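Local coordinates for protein-disulfide isomerase (Novosphingobium aromaticivorans, PDB 3GMF), which is probably a thioredoxin-fold oxidoreductase that forms or rearranges disulfide bonds in other proteins, at residues R56-L69 and L149-I161. Sequence-based numbering, arbitrary orientation.
Sequences RNFVRDPIDMTVAL and LAKKLAAETDEAI
The F58 ring receives T157 CG2 over one face, 4.3 Å from the ring centroid and 20° off the normal, a CH-pi contact displaced toward the rim. At the ring's edge, in its plane, sits the methyl of A160, and I161 CG1 comes in obliquely, 3.7 Å from F58 CE1. With CG anti to the backbone N, F58 directs its ring at a slant across helix 147-164, bringing CE1 and CZ against I161 CG1. The other flat groups, the R56 guanidinium and the E159 carboxylate, are well turned from each other; their salt bridge, NH1 to OE1, is long and doubtful, since it is taken from one of two modelled conformers of R56, and the stronger partner of R56 is E54.

T157 OG1 accepts from V59 N at 3.0 Å with a nearly straight N-H...O angle of 168°, and itself donates to L153 O, which T157 N reaches from the opposite face of the carbonyl plane. A valine in place of T157 would probably keep a methyl over the F58 ring but leave V59 N without its acceptor. Beside this bond, E156 OE1 lies 2.6 Å from N57 O.

The V59–T157 bond ties the loop after strand 51-57, a strand of the thioredoxin-fold sheet next to edge strand 7-10, to helix 147-164; helix 62-73 then leaves the same loop, and the axes of segments 62-69 and 149-161 approach to 10.3 Å at 116°. The helix pair is apolar. M65, bent at chi2 and chi3, lays SD 3.9 Å from L153 CD1 and brings its CE methyl near A150 O and A154. L153 CD1 also touches the A68 methyl, while L69 CD2 packs on the backbone of A150, 3.6 Å from its N, with F113 of helix 113-123 touching both L69 and A150.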
ATOM      1  N   ARG A  56       0.884   6.191  -1.750  1.00 22.60           N
ATOM      2  CA  ARG A  56      -0.329   6.400  -0.983  0.50 21.23           C
ATOM      3  C   ARG A  56      -1.091   5.096  -0.837  1.00 26.35           C
ATOM      4  O   ARG A  56      -1.307   4.346  -1.807  1.00 25.32           O
ATOM      5  CB  ARG A  56      -1.204   7.491  -1.580  0.50 16.35           C
ATOM      6  CG  ARG A  56      -0.538   8.862  -1.636  0.50 16.37           C
ATOM      7  CD  ARG A  56      -1.465   9.823  -2.325  0.50 14.81           C
ATOM      8  NE  ARG A  56      -0.848  11.123  -2.547  0.50 22.67           N
ATOM      9  CZ  ARG A  56      -1.505  12.194  -2.974  0.50 32.60           C
ATOM     10  NH1 ARG A  56      -2.814  12.135  -3.205  0.50 31.34           N
ATOM     11  NH2 ARG A  56      -0.854  13.325  -3.159  0.50 14.42           N
ATOM     12  N   ASN A  57      -1.465   4.814   0.409  1.00 21.82           N
ATOM     13  CA  ASN A  57      -2.258   3.626   0.707  1.00 22.75           C
ATOM     14  C   ASN A  57      -3.705   3.900   0.342  1.00 21.63           C
ATOM     15  O   ASN A  57      -4.433   4.605   1.051  1.00 25.84           O
ATOM     16  CB  ASN A  57      -2.134   3.233   2.175  1.00 21.56           C
ATOM     17  CG  ASN A  57      -0.715   2.904   2.565  1.00 23.68           C
ATOM     18  OD1 ASN A  57      -0.112   3.579   3.401  1.00 27.01           O
ATOM     19  ND2 ASN A  57      -0.175   1.871   1.970  1.00 25.07           N
ATOM     20  N   PHE A  58      -4.111   3.338  -0.785  1.00 18.31           N
ATOM     21  CA  PHE A  58      -5.486   3.469  -1.240  1.00 19.20           C
ATOM     22  C   PHE A  58      -6.202   2.232  -0.704  1.00 20.45           C
ATOM     23  O   PHE A  58      -6.119   1.149  -1.297  1.00 21.83           O
ATOM     24  CB  PHE A  58      -5.522   3.500  -2.760  1.00 19.92           C
ATOM     25  CG  PHE A  58      -6.881   3.774  -3.323  1.00 22.00           C
ATOM     26  CD1 PHE A  58      -7.385   5.064  -3.346  1.00 24.98           C
ATOM     27  CD2 PHE A  58      -7.666   2.726  -3.819  1.00 23.99           C
ATOM     28  CE1 PHE A  58      -8.657   5.318  -3.862  1.00 25.05           C
ATOM     29  CE2 PHE A  58      -8.935   2.960  -4.350  1.00 21.06           C
ATOM     30  CZ  PHE A  58      -9.428   4.253  -4.374  1.00 22.57           C
ATOM     31  N   VAL A  59      -6.921   2.407   0.410  1.00 17.53           N
ATOM     32  CA  VAL A  59      -7.440   1.244   1.141  1.00 18.52           C
ATOM     33  C   VAL A  59      -8.821   0.850   0.625  1.00 21.52           C
ATOM     34  O   VAL A  59      -9.761   1.644   0.728  1.00 20.70           O
ATOM     35  CB  VAL A  59      -7.509   1.551   2.646  1.00 21.28           C
ATOM     36  CG1 VAL A  59      -8.149   0.371   3.385  1.00 21.71           C
ATOM     37  CG2 VAL A  59      -6.103   1.861   3.213  1.00 17.14           C
ATOM     38  N   ARG A  60      -8.947  -0.364   0.084  1.00 19.08           N
ATOM     39  CA  ARG A  60     -10.158  -0.760  -0.666  1.00 19.75           C
ATOM     40  C   ARG A  60     -11.144  -1.623   0.116  1.00 23.06           C
ATOM     41  O   ARG A  60     -12.327  -1.738  -0.278  1.00 22.40           O
ATOM     42  CB  ARG A  60      -9.784  -1.526  -1.947  1.00 20.75           C
ATOM     43  CG  ARG A  60      -8.876  -0.740  -2.938  1.00 19.05           C
ATOM     44  CD  ARG A  60      -8.670  -1.531  -4.211  1.00 22.62           C
ATOM     45  NE  ARG A  60      -8.152  -2.869  -3.892  1.00 21.73           N
ATOM     46  CZ  ARG A  60      -8.410  -3.959  -4.600  1.00 27.54           C
ATOM     47  NH1 ARG A  60      -9.180  -3.876  -5.679  1.00 24.73           N
ATOM     48  NH2 ARG A  60      -7.918  -5.143  -4.209  1.00 25.45           N
ATOM     49  N   ASP A  61     -10.636  -2.274   1.168  1.00 22.70           N
ATOM     50  CA  ASP A  61     -11.383  -3.332   1.898  1.00 18.67           C
ATOM     51  C   ASP A  61     -10.718  -3.532   3.283  1.00 20.57           C
ATOM     52  O   ASP A  61      -9.631  -3.009   3.536  1.00 19.73           O
ATOM     53  CB  ASP A  61     -11.460  -4.632   1.050  1.00 20.26           C
ATOM     54  CG  ASP A  61     -10.089  -5.248   0.794  1.00 21.28           C
ATOM     55  OD1 ASP A  61      -9.448  -5.638   1.782  1.00 21.50           O
ATOM     56  OD2 ASP A  61      -9.665  -5.320  -0.387  1.00 22.40           O
ATOM     57  N   PRO A  62     -11.403  -4.228   4.217  1.00 19.76           N
ATOM     58  CA  PRO A  62     -10.859  -4.319   5.569  1.00 20.80           C
ATOM     59  C   PRO A  62      -9.589  -5.186   5.678  1.00 20.62           C
ATOM     60  O   PRO A  62      -8.870  -5.053   6.660  1.00 21.93           O
ATOM     61  CB  PRO A  62     -12.014  -4.933   6.388  1.00 22.92           C
ATOM     62  CG  PRO A  62     -13.211  -4.802   5.520  1.00 31.44           C
ATOM     63  CD  PRO A  62     -12.723  -4.876   4.109  1.00 26.32           C
ATOM     64  N   ILE A  63      -9.360  -6.079   4.711  1.00 18.96           N
ATOM     65  CA  ILE A  63      -8.107  -6.878   4.698  1.00 19.77           C
ATOM     66  C   ILE A  63      -6.908  -5.963   4.372  1.00 21.74           C
ATOM     67  O   ILE A  63      -5.888  -5.944   5.084  1.00 22.46           O
ATOM     68  CB  ILE A  63      -8.201  -8.035   3.710  1.00 22.12           C
ATOM     69  CG1 ILE A  63      -9.348  -8.963   4.115  1.00 24.23           C
ATOM     70  CG2 ILE A  63      -6.903  -8.904   3.731  1.00 20.82           C
ATOM     71  CD1 ILE A  63      -9.806  -9.830   2.952  1.00 27.86           C
ATOM     72  N   ASP A  64      -7.068  -5.201   3.297  1.00 21.29           N
ATOM     73  CA  ASP A  64      -6.185  -4.067   2.935  1.00 18.43           C
ATOM     74  C   ASP A  64      -5.939  -3.141   4.136  1.00 19.96           C
ATOM     75  O   ASP A  64      -4.788  -2.826   4.462  1.00 19.70           O
ATOM     76  CB  ASP A  64      -6.872  -3.293   1.802  1.00 19.90           C
ATOM     77  CG  ASP A  64      -5.912  -2.428   0.990  1.00 21.60           C
ATOM     78  OD1 ASP A  64      -4.691  -2.368   1.283  1.00 21.39           O
ATOM     79  OD2 ASP A  64      -6.412  -1.795   0.029  1.00 23.98           O
ATOM     80  N   MET A  65      -7.029  -2.731   4.795  1.00 21.88           N
ATOM     81  CA  MET A  65      -6.940  -1.860   5.984  1.00 18.86           C
ATOM     82  C   MET A  65      -6.042  -2.484   7.053  1.00 22.55           C
ATOM     83  O   MET A  65      -5.235  -1.791   7.660  1.00 20.94           O
ATOM     84  CB  MET A  65      -8.327  -1.558   6.581  1.00 18.86           C
ATOM     85  CG  MET A  65      -8.244  -0.558   7.762  1.00 22.90           C
ATOM     86  SD  MET A  65      -7.529   1.113   7.420  1.00 15.86           S
ATOM     87  CE  MET A  65      -9.048   1.881   6.838  1.00 24.78           C
ATOM     88  N   THR A  66      -6.222  -3.788   7.292  1.00 23.24           N
ATOM     89  CA  THR A  66      -5.439  -4.495   8.322  1.00 24.40           C
ATOM     90  C   THR A  66      -3.944  -4.452   7.987  1.00 21.87           C
ATOM     91  O   THR A  66      -3.119  -4.140   8.842  1.00 23.43           O
ATOM     92  CB  THR A  66      -5.934  -5.950   8.483  1.00 24.36           C
ATOM     93  OG1 THR A  66      -7.333  -5.954   8.792  1.00 24.09           O
ATOM     94  CG2 THR A  66      -5.153  -6.695   9.611  1.00 24.83           C
ATOM     95  N   VAL A  67      -3.603  -4.748   6.732  1.00 22.30           N
ATOM     96  CA  VAL A  67      -2.201  -4.636   6.291  1.00 21.11           C
ATOM     97  C   VAL A  67      -1.661  -3.196   6.405  1.00 20.45           C
ATOM     98  O   VAL A  67      -0.539  -2.971   6.883  1.00 21.90           O
ATOM     99  CB  VAL A  67      -2.033  -5.158   4.872  1.00 25.07           C
ATOM    100  CG1 VAL A  67      -0.590  -5.012   4.457  1.00 24.35           C
ATOM    101  CG2 VAL A  67      -2.450  -6.621   4.826  1.00 20.96           C
ATOM    102  N   ALA A  68      -2.482  -2.224   6.002  1.00 21.29           N
ATOM    103  CA  ALA A  68      -2.086  -0.818   6.050  1.00 24.65           C
ATOM    104  C   ALA A  68      -1.902  -0.315   7.484  1.00 22.46           C
ATOM    105  O   ALA A  68      -1.045   0.523   7.736  1.00 26.22           O
ATOM    106  CB  ALA A  68      -3.075   0.064   5.273  1.00 20.75           C
ATOM    107  N   LEU A  69      -2.667  -0.853   8.432  1.00 19.63           N
ATOM    108  CA  LEU A  69      -2.398  -0.513   9.837  1.00 20.33           C
ATOM    109  C   LEU A  69      -0.997  -0.946  10.227  1.00 25.65           C
ATOM    110  O   LEU A  69      -0.265  -0.160  10.837  1.00 30.12           O
ATOM    111  CB  LEU A  69      -3.444  -1.106  10.785  1.00 22.52           C
ATOM    112  CG  LEU A  69      -4.809  -0.418  10.696  1.00 24.19           C
ATOM    113  CD1 LEU A  69      -5.878  -1.379  11.256  1.00 23.42           C
ATOM    114  CD2 LEU A  69      -4.812   0.983  11.367  1.00 25.60           C
ATOM    115  N   LEU A 149      -5.841   5.708  13.666  1.00 31.00           N
ATOM    116  CA  LEU A 149      -5.074   5.589  12.429  1.00 29.16           C
ATOM    117  C   LEU A 149      -5.915   5.036  11.275  1.00 28.11           C
ATOM    118  O   LEU A 149      -5.808   5.542  10.162  1.00 24.82           O
ATOM    119  CB  LEU A 149      -3.801   4.758  12.625  1.00 31.65           C
ATOM    120  CG  LEU A 149      -2.878   4.634  11.400  1.00 28.52           C
ATOM    121  CD1 LEU A 149      -2.376   5.997  10.911  1.00 32.91           C
ATOM    122  CD2 LEU A 149      -1.719   3.678  11.691  1.00 30.61           C
ATOM    123  N   ALA A 150      -6.744   4.022  11.539  1.00 24.62           N
ATOM    124  CA  ALA A 150      -7.642   3.475  10.523  1.00 28.16           C
ATOM    125  C   ALA A 150      -8.528   4.580   9.952  1.00 29.77           C
ATOM    126  O   ALA A 150      -8.732   4.660   8.748  1.00 24.37           O
ATOM    127  CB  ALA A 150      -8.510   2.401  11.108  1.00 27.32           C
ATOM    128  N   LYS A 151      -9.039   5.438  10.821  1.00 26.79           N
ATOM    129  CA  LYS A 151      -9.890   6.545  10.360  1.00 24.46           C
ATOM    130  C   LYS A 151      -9.140   7.533   9.467  1.00 24.47           C
ATOM    131  O   LYS A 151      -9.716   8.063   8.511  1.00 22.72           O
ATOM    132  CB  LYS A 151     -10.497   7.270  11.556  1.00 29.88           C
ATOM    133  CG  LYS A 151     -11.573   6.459  12.257  1.00 25.49           C
ATOM    134  CD  LYS A 151     -11.893   7.159  13.581  1.00 34.58           C
ATOM    135  CE  LYS A 151     -13.029   6.499  14.318  1.00 38.98           C
ATOM    136  NZ  LYS A 151     -13.143   7.130  15.666  1.00 38.63           N
ATOM    137  N   LYS A 152      -7.871   7.767   9.790  1.00 22.20           N
ATOM    138  CA  LYS A 152      -7.015   8.672   9.007  0.50 26.03           C
ATOM    139  C   LYS A 152      -6.681   8.066   7.642  1.00 25.22           C
ATOM    140  O   LYS A 152      -6.678   8.765   6.618  1.00 24.39           O
ATOM    141  CB  LYS A 152      -5.737   9.014   9.771  0.50 27.69           C
ATOM    142  CG  LYS A 152      -5.975   9.838  11.034  0.50 35.01           C
ATOM    143  CD  LYS A 152      -6.315  11.298  10.734  0.50 39.54           C
ATOM    144  CE  LYS A 152      -5.061  12.149  10.628  0.50 47.82           C
ATOM    145  NZ  LYS A 152      -5.386  13.575  10.373  0.50 50.13           N
ATOM    146  N   LEU A 153      -6.428   6.762   7.631  1.00 23.94           N
ATOM    147  CA  LEU A 153      -6.186   6.071   6.367  1.00 21.29           C
ATOM    148  C   LEU A 153      -7.459   6.050   5.521  1.00 18.80           C
ATOM    149  O   LEU A 153      -7.381   6.202   4.304  1.00 20.63           O
ATOM    150  CB  LEU A 153      -5.680   4.654   6.595  1.00 22.29           C
ATOM    151  CG  LEU A 153      -4.311   4.530   7.270  1.00 21.11           C
ATOM    152  CD1 LEU A 153      -4.129   3.035   7.629  1.00 24.82           C
ATOM    153  CD2 LEU A 153      -3.167   5.046   6.410  1.00 26.90           C
ATOM    154  N   ALA A 154      -8.618   5.867   6.158  1.00 18.86           N
ATOM    155  CA  ALA A 154      -9.906   5.982   5.462  1.00 21.44           C
ATOM    156  C   ALA A 154     -10.102   7.392   4.859  1.00 24.57           C
ATOM    157  O   ALA A 154     -10.525   7.544   3.712  1.00 21.54           O
ATOM    158  CB  ALA A 154     -11.054   5.639   6.405  1.00 20.34           C
ATOM    159  N   ALA A 155      -9.721   8.414   5.619  1.00 24.85           N
ATOM    160  CA  ALA A 155      -9.873   9.806   5.155  1.00 28.31           C
ATOM    161  C   ALA A 155      -8.953  10.092   3.961  1.00 25.99           C
ATOM    162  O   ALA A 155      -9.338  10.764   2.991  1.00 23.15           O
ATOM    163  CB  ALA A 155      -9.604  10.789   6.318  1.00 27.49           C
ATOM    164  N   GLU A 156      -7.732   9.588   4.043  1.00 20.43           N
ATOM    165  CA  GLU A 156      -6.756   9.725   2.959  1.00 19.76           C
ATOM    166  C   GLU A 156      -7.282   9.041   1.677  1.00 22.16           C
ATOM    167  O   GLU A 156      -7.155   9.562   0.562  1.00 19.74           O
ATOM    168  CB  GLU A 156      -5.426   9.127   3.451  1.00 22.65           C
ATOM    169  CG  GLU A 156      -4.319   9.132   2.441  1.00 30.49           C
ATOM    170  CD  GLU A 156      -4.238   7.804   1.737  1.00 26.88           C
ATOM    171  OE1 GLU A 156      -4.276   6.749   2.425  1.00 30.60           O
ATOM    172  OE2 GLU A 156      -4.148   7.821   0.498  1.00 34.56           O
ATOM    173  N   THR A 157      -7.878   7.869   1.849  1.00 18.80           N
ATOM    174  CA  THR A 157      -8.445   7.107   0.750  1.00 18.48           C
ATOM    175  C   THR A 157      -9.627   7.877   0.152  1.00 21.80           C
ATOM    176  O   THR A 157      -9.770   7.975  -1.086  1.00 21.83           O
ATOM    177  CB  THR A 157      -8.899   5.701   1.236  1.00 17.99           C
ATOM    178  OG1 THR A 157      -7.734   4.984   1.674  1.00 20.75           O
ATOM    179  CG2 THR A 157      -9.599   4.913   0.101  1.00 21.10           C
ATOM    180  N   ASP A 158     -10.457   8.437   1.027  1.00 19.93           N
ATOM    181  CA  ASP A 158     -11.617   9.210   0.574  1.00 17.22           C
ATOM    182  C   ASP A 158     -11.136  10.430  -0.241  1.00 20.23           C
ATOM    183  O   ASP A 158     -11.799  10.793  -1.222  1.00 23.90           O
ATOM    184  CB  ASP A 158     -12.465   9.676   1.760  1.00 19.64           C
ATOM    185  CG  ASP A 158     -13.277   8.546   2.406  1.00 17.93           C
ATOM    186  OD1 ASP A 158     -13.380   7.425   1.829  1.00 22.35           O
ATOM    187  OD2 ASP A 158     -13.806   8.801   3.510  1.00 20.61           O
ATOM    188  N   GLU A 159     -10.014  11.037   0.156  1.00 21.78           N
ATOM    189  CA  GLU A 159      -9.412  12.191  -0.591  1.00 21.72           C
ATOM    190  C   GLU A 159      -9.052  11.797  -2.019  1.00 24.05           C
ATOM    191  O   GLU A 159      -9.315  12.548  -2.969  1.00 24.71           O
ATOM    192  CB  GLU A 159      -8.174  12.751   0.133  1.00 22.56           C
ATOM    193  CG  GLU A 159      -7.644  14.115  -0.420  1.00 29.21           C
ATOM    194  CD  GLU A 159      -6.620  14.022  -1.563  1.00 46.76           C
ATOM    195  OE1 GLU A 159      -6.173  12.914  -1.931  1.00 44.95           O
ATOM    196  OE2 GLU A 159      -6.254  15.087  -2.111  1.00 53.05           O
ATOM    197  N   ALA A 160      -8.441  10.618  -2.165  1.00 22.80           N
ATOM    198  CA  ALA A 160      -8.121  10.065  -3.485  1.00 23.16           C
ATOM    199  C   ALA A 160      -9.373   9.845  -4.348  1.00 22.92           C
ATOM    200  O   ALA A 160      -9.399  10.207  -5.537  1.00 26.04           O
ATOM    201  CB  ALA A 160      -7.343   8.765  -3.327  1.00 22.69           C
ATOM    202  N   ILE A 161     -10.400   9.245  -3.750  1.00 20.36           N
ATOM    203  CA  ILE A 161     -11.656   8.964  -4.432  1.00 20.90           C
ATOM    204  C   ILE A 161     -12.329  10.288  -4.830  1.00 23.41           C
ATOM    205  O   ILE A 161     -12.717  10.463  -5.983  1.00 23.63           O
ATOM    206  CB  ILE A 161     -12.589   8.119  -3.533  1.00 22.68           C
ATOM    207  CG1 ILE A 161     -12.019   6.701  -3.372  1.00 20.22           C
ATOM    208  CG2 ILE A 161     -14.017   8.086  -4.094  1.00 21.88           C
ATOM    209  CD1 ILE A 161     -12.851   5.837  -2.417  1.00 23.79           C
TER